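Local coordinates for nitrogenase molybdenum-iron protein beta chain (PDB 4WES), which forms, with the alpha chain, the molybdenum-iron component of nitrogenase, which reduces dinitrogen to ammonium, and shares an [8Fe-7S] cluster with that chain, at residues Tyr30-Ser42 with Met218-Lys230. Numbering follows the deposited sequence.
Sequences YAALGIHNCLPHS and MYPEGGTKIEDLK
With CG of His36 trans to the backbone N (chi1 -175°), the imidazole reaches into the bend formed by Pro220-Gly223, while CG of Asn37, trans to its carbonyl carbon (chi1 -69°), sets the amide beside Tyr219. The histidine ND1 donates to Gly222 O at 2.8 Å; the acceptor lies almost in the ring plane, although the donor sits well above the plane of the carbonyl. Lys225 runs alongside the ring, its NZ over one face near the rim, and Asn37 OD1 lies over the opposite face. Asn37 OD1 also abuts Tyr219 CB at 3.2 Å and accepts from a water that donates to Tyr219 O as well, the amide and phenol planes being inclined by 62°. Asn37 ND2 bonds to Asp98 OD2, and Tyr219 OH to Tyr95 O, so both groups are tied to the end of helix 81-95 and its link to strand 99-104.

Beside the histidine the backbones form a single beta bridge between Ile35 and Thr224: Thr224 N donates to Gly34 O (3.0 Å) and His36 N to Thr224 O (2.8 Å). Gly223 brings its CA against Gly34 O (3.6 Å), in a CA-H...O contact. At one end Ile35 CG2 meets Leu229 CD1 at 3.8 Å, and at the other Leu39 CD1 touches Met218 CE at 4.0 Å.

Three waters bridge the two segments, one from His36 O to Ile226 N in the first turn of helix 226-231. The contact thus fastens the type II turn linking helix 24-33 to strand 38-43 onto the loop leading into helix 226-231. Donation from ND1 implies a proton there; nearby Lys225 would tend to disfavour a second on NE2, with Glu221, farther off, partly offsetting it.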
loop_
_atom_site.group_PDB
_atom_site.type_symbol
_atom_site.label_atom_id
_atom_site.label_comp_id
_atom_site.label_asym_id
_atom_site.label_seq_id
_atom_site.Cartn_x
_atom_site.Cartn_y
_atom_site.Cartn_z
ATOM N N TYR B 30 9.180 -10.961 24.368
ATOM C CA TYR B 30 9.669 -9.970 23.452
ATOM C C TYR B 30 10.760 -9.102 24.088
ATOM O O TYR B 30 11.818 -8.886 23.500
ATOM C CB TYR B 30 8.485 -9.125 22.960
ATOM C CG TYR B 30 8.865 -8.050 21.973
ATOM C CD1 TYR B 30 9.180 -8.371 20.669
ATOM C CD2 TYR B 30 8.937 -6.703 22.334
ATOM C CE1 TYR B 30 9.568 -7.405 19.767
ATOM C CE2 TYR B 30 9.287 -5.730 21.441
ATOM C CZ TYR B 30 9.610 -6.069 20.143
ATOM O OH TYR B 30 10.030 -5.148 19.216
ATOM N N ALA B 31 10.488 -8.600 25.276
ATOM C CA ALA B 31 11.513 -7.827 25.995
ATOM C C ALA B 31 12.799 -8.610 26.169
ATOM O O ALA B 31 13.909 -8.048 26.003
ATOM C CB ALA B 31 10.954 -7.361 27.344
ATOM N N ALA B 32 12.697 -9.873 26.566
ATOM C CA ALA B 32 13.855 -10.693 26.772
ATOM C C ALA B 32 14.677 -10.912 25.492
ATOM O O ALA B 32 15.906 -10.961 25.525
ATOM C CB ALA B 32 13.467 -12.024 27.371
ATOM N N LEU B 33 13.978 -11.045 24.369
ATOM C CA LEU B 33 14.671 -11.145 23.084
ATOM C C LEU B 33 15.411 -9.847 22.730
ATOM O O LEU B 33 16.219 -9.820 21.803
ATOM C CB LEU B 33 13.710 -11.564 21.979
ATOM C CG LEU B 33 13.265 -13.017 22.076
ATOM C CD1 LEU B 33 12.140 -13.306 21.086
ATOM C CD2 LEU B 33 14.399 -14.002 21.821
ATOM N N GLY B 34 15.138 -8.771 23.457
ATOM C CA GLY B 34 15.879 -7.515 23.327
ATOM C C GLY B 34 17.129 -7.444 24.179
ATOM O O GLY B 34 17.703 -6.347 24.314
ATOM N N ILE B 35 17.544 -8.569 24.751
ATOM C CA ILE B 35 18.816 -8.731 25.462
ATOM C C ILE B 35 19.711 -9.632 24.639
ATOM O O ILE B 35 19.272 -10.719 24.238
ATOM C CB ILE B 35 18.612 -9.374 26.848
ATOM C CG1 ILE B 35 17.610 -8.595 27.697
ATOM C CG2 ILE B 35 19.962 -9.565 27.534
ATOM C CD1 ILE B 35 17.234 -9.322 28.961
ATOM N N HIS B 36 20.954 -9.212 24.367
ATOM C CA HIS B 36 21.825 -10.034 23.559
ATOM C C HIS B 36 22.167 -11.356 24.275
ATOM O O HIS B 36 22.466 -11.366 25.488
ATOM C CB HIS B 36 23.109 -9.253 23.263
ATOM C CG HIS B 36 24.043 -9.938 22.337
ATOM N ND1 HIS B 36 23.734 -10.195 21.021
ATOM C CD2 HIS B 36 25.304 -10.400 22.518
ATOM C CE1 HIS B 36 24.746 -10.808 20.434
ATOM N NE2 HIS B 36 25.715 -10.935 21.323
ATOM N N ASN B 37 22.146 -12.462 23.525
ATOM C CA ASN B 37 22.536 -13.774 24.034
ATOM C C ASN B 37 21.649 -14.223 25.185
ATOM O O ASN B 37 22.072 -14.935 26.082
ATOM C CB ASN B 37 24.032 -13.841 24.396
ATOM C CG ASN B 37 24.917 -13.770 23.198
ATOM O OD1 ASN B 37 24.443 -13.746 22.052
ATOM N ND2 ASN B 37 26.236 -13.723 23.462
ATOM N N CYS B 38 20.380 -13.829 25.117
ATOM C CA CYS B 38 19.374 -14.221 26.100
ATOM C C CYS B 38 18.418 -15.258 25.546
ATOM O O CYS B 38 17.870 -15.093 24.449
ATOM C CB CYS B 38 18.572 -12.994 26.504
ATOM S SG CYS B 38 17.249 -13.287 27.667
ATOM N N LEU B 39 18.193 -16.328 26.313
ATOM C CA LEU B 39 17.096 -17.220 26.020
ATOM C C LEU B 39 15.932 -16.903 26.986
ATOM O O LEU B 39 16.062 -17.085 28.198
ATOM C CB LEU B 39 17.491 -18.700 26.153
ATOM C CG LEU B 39 16.456 -19.699 25.676
ATOM C CD1 LEU B 39 16.160 -19.526 24.204
ATOM C CD2 LEU B 39 16.887 -21.106 26.011
ATOM N N PRO B 40 14.795 -16.451 26.463
ATOM C CA PRO B 40 13.601 -16.325 27.301
ATOM C C PRO B 40 13.154 -17.699 27.793
ATOM O O PRO B 40 13.259 -18.689 27.047
ATOM C CB PRO B 40 12.540 -15.739 26.358
ATOM C CG PRO B 40 13.318 -15.190 25.189
ATOM C CD PRO B 40 14.515 -16.090 25.058
ATOM N N HIS B 41 12.633 -17.749 29.027
ATOM C CA HIS B 41 12.141 -18.981 29.616
ATOM C C HIS B 41 10.775 -18.782 30.200
ATOM O O HIS B 41 10.559 -17.891 31.025
ATOM C CB HIS B 41 13.070 -19.477 30.725
ATOM C CG HIS B 41 12.651 -20.786 31.286
ATOM N ND1 HIS B 41 12.886 -21.976 30.642
ATOM C CD2 HIS B 41 11.898 -21.076 32.380
ATOM C CE1 HIS B 41 12.331 -22.944 31.341
ATOM N NE2 HIS B 41 11.734 -22.432 32.400
ATOM N N SER B 42 9.828 -19.606 29.736
ATOM C CA SER B 42 8.445 -19.558 30.189
ATOM C C SER B 42 8.219 -20.581 31.285
ATOM O O SER B 42 8.241 -21.792 31.055
ATOM C CB SER B 42 7.558 -19.864 28.999
ATOM O OG SER B 42 6.183 -19.854 29.366
ATOM N N MET B 218 21.368 -18.908 16.726
ATOM C CA MET B 218 20.358 -18.914 17.790
ATOM C C MET B 218 20.171 -17.600 18.492
ATOM O O MET B 218 19.060 -17.160 18.733
ATOM C CB MET B 218 20.644 -20.020 18.782
ATOM C CG MET B 218 19.590 -20.180 19.819
ATOM S SD MET B 218 19.754 -21.819 20.604
ATOM C CE MET B 218 18.571 -21.572 21.774
ATOM N N TYR B 219 21.310 -16.994 18.854
ATOM C CA TYR B 219 21.348 -15.667 19.470
ATOM C C TYR B 219 21.778 -14.688 18.407
ATOM O O TYR B 219 22.962 -14.616 18.058
ATOM C CB TYR B 219 22.267 -15.649 20.709
ATOM C CG TYR B 219 21.923 -16.764 21.669
ATOM C CD1 TYR B 219 20.693 -16.789 22.314
ATOM C CD2 TYR B 219 22.762 -17.829 21.852
ATOM C CE1 TYR B 219 20.320 -17.844 23.116
ATOM C CE2 TYR B 219 22.419 -18.882 22.664
ATOM C CZ TYR B 219 21.172 -18.903 23.287
ATOM O OH TYR B 219 20.794 -19.947 24.073
ATOM N N PRO B 220 20.826 -13.918 17.872
ATOM C CA PRO B 220 21.193 -13.031 16.796
ATOM C C PRO B 220 22.161 -11.930 17.250
ATOM O O PRO B 220 22.365 -11.684 18.443
ATOM C CB PRO B 220 19.830 -12.448 16.354
ATOM C CG PRO B 220 18.827 -13.491 16.752
ATOM C CD PRO B 220 19.362 -13.980 18.054
ATOM N N GLU B 221 22.662 -11.185 16.271
ATOM C CA GLU B 221 23.633 -10.160 16.538
ATOM C C GLU B 221 23.117 -9.051 17.484
ATOM O O GLU B 221 23.936 -8.488 18.251
ATOM C CB GLU B 221 24.074 -9.533 15.202
ATOM C CG GLU B 221 24.716 -10.490 14.219
ATOM C CD GLU B 221 26.214 -10.644 14.393
ATOM O OE1 GLU B 221 26.872 -11.030 13.399
ATOM O OE2 GLU B 221 26.719 -10.392 15.510
ATOM N N GLY B 222 21.839 -8.733 17.427
ATOM C CA GLY B 222 21.297 -7.621 18.155
ATOM C C GLY B 222 21.007 -7.925 19.610
ATOM O O GLY B 222 21.372 -8.983 20.138
ATOM N N GLY B 223 20.309 -6.983 20.247
ATOM C CA GLY B 223 19.975 -7.082 21.661
ATOM C C GLY B 223 20.959 -6.253 22.472
ATOM O O GLY B 223 22.146 -6.141 22.138
ATOM N N THR B 224 20.476 -5.667 23.551
ATOM C CA THR B 224 21.378 -4.907 24.424
ATOM C C THR B 224 22.268 -5.859 25.200
ATOM O O THR B 224 21.814 -6.878 25.697
ATOM C CB THR B 224 20.562 -4.041 25.369
ATOM O OG1 THR B 224 19.656 -3.296 24.547
ATOM C CG2 THR B 224 21.450 -3.084 26.178
ATOM N N LYS B 225 23.568 -5.556 25.266
ATOM C CA LYS B 225 24.509 -6.411 25.946
ATOM C C LYS B 225 24.356 -6.320 27.447
ATOM O O LYS B 225 24.089 -5.243 28.003
ATOM C CB LYS B 225 25.953 -6.044 25.540
ATOM C CG LYS B 225 26.187 -6.325 24.057
ATOM C CD LYS B 225 27.630 -6.546 23.709
ATOM C CE LYS B 225 27.772 -7.397 22.460
ATOM N NZ LYS B 225 26.977 -6.853 21.332
ATOM N N ILE B 226 24.573 -7.458 28.105
ATOM C CA ILE B 226 24.515 -7.528 29.566
ATOM C C ILE B 226 25.358 -6.447 30.241
ATOM O O ILE B 226 24.908 -5.819 31.192
ATOM C CB ILE B 226 24.956 -8.932 30.023
ATOM C CG1 ILE B 226 23.901 -9.983 29.670
ATOM C CG2 ILE B 226 25.253 -8.975 31.525
ATOM C CD1 ILE B 226 24.436 -11.390 29.631
ATOM N N GLU B 227 26.553 -6.196 29.738
ATOM C CA GLU B 227 27.407 -5.209 30.395
ATOM C C GLU B 227 26.796 -3.823 30.314
ATOM O O GLU B 227 26.952 -3.012 31.222
ATOM C CB GLU B 227 28.811 -5.228 29.803
ATOM C CG GLU B 227 28.821 -5.210 28.272
ATOM C CD GLU B 227 28.892 -6.595 27.580
ATOM O OE1 GLU B 227 28.085 -7.572 27.878
ATOM O OE2 GLU B 227 29.785 -6.659 26.675
ATOM N N ASP B 228 26.093 -3.540 29.223
ATOM C CA ASP B 228 25.413 -2.264 29.111
ATOM C C ASP B 228 24.159 -2.173 29.960
ATOM O O ASP B 228 23.827 -1.096 30.478
ATOM C CB ASP B 228 25.152 -1.937 27.642
ATOM C CG ASP B 228 26.459 -1.731 26.877
ATOM O OD1 ASP B 228 26.578 -2.299 25.767
ATOM O OD2 ASP B 228 27.364 -0.998 27.416
ATOM N N LEU B 229 23.451 -3.290 30.080
ATOM C CA LEU B 229 22.320 -3.333 31.024
ATOM C C LEU B 229 22.792 -3.050 32.460
ATOM O O LEU B 229 22.161 -2.303 33.208
ATOM C CB LEU B 229 21.625 -4.677 30.955
ATOM C CG LEU B 229 20.989 -4.988 29.610
ATOM C CD1 LEU B 229 20.454 -6.396 29.568
ATOM C CD2 LEU B 229 19.877 -4.002 29.311
ATOM N N LYS B 230 23.928 -3.603 32.856
ATOM C CA LYS B 230 24.489 -3.243 34.163
ATOM C C LYS B 230 24.782 -1.741 34.249
ATOM O O LYS B 230 24.459 -1.076 35.248
ATOM C CB LYS B 230 25.762 -4.043 34.463
ATOM C CG LYS B 230 25.523 -5.528 34.646
ATOM C CD LYS B 230 26.832 -6.259 34.872
ATOM C CE LYS B 230 26.622 -7.746 35.021
ATOM N NZ LYS B 230 27.904 -8.486 35.186
HETATM O O HOH W 1 24.662 -9.759 26.358
HETATM O O HOH W 2 21.100 -12.283 20.855
HETATM O O HOH W 3 25.258 -14.012 19.536
#